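Local coordinates for capsid protein (PDB 5YKU), which builds the shell of a shrimp nodavirus, its protrusion domain forming the dimeric spikes on the particle surface, at residues A[58-62]-A[71-75]. Sequence-based numbering, arbitrary orientation.
Sequences KCTIT and SISYF
The ring of Y74 runs alongside the side chains of C59 and I61 on the neighbouring strand, a worked example of how an antiparallel hairpin sorts its residues onto two faces. With CG set beside the backbone N and anti to the carbonyl carbon (chi1 -59°), the tyrosine runs back along its own strand, and its CE2 edge meets the methyl I61 CD1 at 3.9 Å. On the C59 side, CB packs 4.1 Å from Y74 CD2, while the sulfur makes an oblique sulfur-aromatic contact, SG standing 5.3 Å from the ring centroid. I61 and I72 add a branched apolar pair, CB to CB 4.3 Å. Both C59–Y74 and I61–I72 are hydrogen-bonded pairs, each closed by two backbone bonds; the shortest include Y74 N to C59 O at 2.8 Å.

On the face bearing T60 and S73, this non-hydrogen-bonded pair is bridged by one water, 2.7 Å from both T60 OG1 and S73 OG, while T60 CG2 rests 3.6 Å from S71 OG. At the end of the ladder, F75 turns its CD1 edge to K58 CA (3.6 Å), with K58 CB close by.

The hydroxyl of the buried Y74 is hydrogen-bonded to W19 NE1 and the backbone O of Q114, and Y113 stacks on its ring. Within the all-beta protrusion domain, this hairpin lies between strand 96-104, beside 57-63, and strand 81-89, beside 69-75.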
loop_
_atom_site.group_PDB
_atom_site.type_symbol
_atom_site.label_atom_id
_atom_site.label_comp_id
_atom_site.label_asym_id
_atom_site.label_seq_id
_atom_site.Cartn_x
_atom_site.Cartn_y
_atom_site.Cartn_z
ATOM N N LYS A 58 14.572 -2.910 -1.838
ATOM C CA LYS A 58 13.551 -3.030 -2.852
ATOM C C LYS A 58 12.313 -3.727 -2.308
ATOM O O LYS A 58 12.426 -4.792 -1.655
ATOM C CB LYS A 58 14.067 -3.896 -4.020
ATOM C CG LYS A 58 13.108 -3.929 -5.214
ATOM C CD LYS A 58 13.628 -4.865 -6.349
ATOM C CE LYS A 58 12.700 -4.890 -7.487
ATOM N NZ LYS A 58 13.364 -5.817 -8.502
ATOM N N CYS A 59 11.143 -3.147 -2.557
ATOM C CA CYS A 59 9.895 -3.799 -2.168
ATOM C C CYS A 59 8.886 -3.656 -3.284
ATOM O O CYS A 59 8.764 -2.560 -3.848
ATOM C CB CYS A 59 9.377 -3.083 -0.881
ATOM S SG CYS A 59 7.739 -3.701 -0.356
ATOM N N THR A 60 8.228 -4.733 -3.584
ATOM C CA THR A 60 7.170 -4.770 -4.598
ATOM C C THR A 60 5.915 -5.314 -4.011
ATOM O O THR A 60 5.988 -6.373 -3.277
ATOM C CB THR A 60 7.591 -5.623 -5.808
ATOM O OG1 THR A 60 8.887 -5.242 -6.250
ATOM C CG2 THR A 60 6.658 -5.485 -6.930
ATOM N N ILE A 61 4.784 -4.713 -4.242
ATOM C CA ILE A 61 3.516 -5.075 -3.589
ATOM C C ILE A 61 2.458 -5.275 -4.598
ATOM O O ILE A 61 2.292 -4.474 -5.521
ATOM C CB ILE A 61 3.090 -4.008 -2.576
ATOM C CG1 ILE A 61 4.346 -3.791 -1.670
ATOM C CG2 ILE A 61 1.795 -4.419 -1.871
ATOM C CD1 ILE A 61 4.038 -2.979 -0.527
ATOM N N THR A 62 1.669 -6.354 -4.413
ATOM C CA THR A 62 0.459 -6.583 -5.161
ATOM C C THR A 62 -0.668 -6.911 -4.174
ATOM O O THR A 62 -0.379 -7.215 -2.990
ATOM C CB THR A 62 0.661 -7.719 -6.190
ATOM O OG1 THR A 62 1.031 -8.916 -5.480
ATOM C CG2 THR A 62 1.637 -7.380 -7.237
ATOM N N SER A 71 0.407 -2.799 -9.178
ATOM C CA SER A 71 1.583 -3.086 -8.401
ATOM C C SER A 71 2.187 -1.825 -7.917
ATOM O O SER A 71 2.038 -0.792 -8.575
ATOM C CB SER A 71 2.568 -3.880 -9.270
ATOM O OG SER A 71 3.779 -4.297 -8.716
ATOM N N ILE A 72 2.793 -1.889 -6.762
ATOM C CA ILE A 72 3.506 -0.786 -6.142
ATOM C C ILE A 72 4.995 -1.133 -5.972
ATOM O O ILE A 72 5.319 -2.252 -5.566
ATOM C CB ILE A 72 2.896 -0.358 -4.803
ATOM C CG1 ILE A 72 1.542 0.229 -5.016
ATOM C CG2 ILE A 72 3.789 0.605 -4.052
ATOM C CD1 ILE A 72 0.721 0.545 -3.807
ATOM N N SER A 73 5.868 -0.174 -6.311
ATOM C CA SER A 73 7.288 -0.371 -6.220
ATOM C C SER A 73 7.927 0.633 -5.340
ATOM O O SER A 73 7.725 1.875 -5.524
ATOM C CB SER A 73 7.939 -0.273 -7.571
ATOM O OG SER A 73 7.630 -1.386 -8.392
ATOM N N TYR A 74 8.817 0.219 -4.412
ATOM C CA TYR A 74 9.672 1.062 -3.615
ATOM C C TYR A 74 11.113 0.723 -3.862
ATOM O O TYR A 74 11.485 -0.457 -3.904
ATOM C CB TYR A 74 9.409 0.902 -2.145
ATOM C CG TYR A 74 7.992 1.209 -1.705
ATOM C CD1 TYR A 74 7.609 2.500 -1.307
ATOM C CD2 TYR A 74 7.076 0.195 -1.624
ATOM C CE1 TYR A 74 6.315 2.757 -0.898
ATOM C CE2 TYR A 74 5.781 0.443 -1.175
ATOM C CZ TYR A 74 5.409 1.713 -0.811
ATOM O OH TYR A 74 4.113 1.969 -0.396
ATOM N N PHE A 75 11.976 1.724 -3.904
ATOM C CA PHE A 75 13.454 1.531 -3.902
ATOM C C PHE A 75 14.053 2.774 -3.427
ATOM O O PHE A 75 13.658 3.865 -3.862
ATOM C CB PHE A 75 13.970 1.176 -5.298
ATOM C CG PHE A 75 15.357 0.609 -5.290
ATOM C CD1 PHE A 75 15.571 -0.624 -4.703
ATOM C CD2 PHE A 75 16.419 1.247 -5.773
ATOM C CE1 PHE A 75 16.808 -1.253 -4.737
ATOM C CE2 PHE A 75 17.707 0.654 -5.756
ATOM C CZ PHE A 75 17.883 -0.603 -5.310
HETATM O O HOH W 1 9.550 -3.088 -7.676
#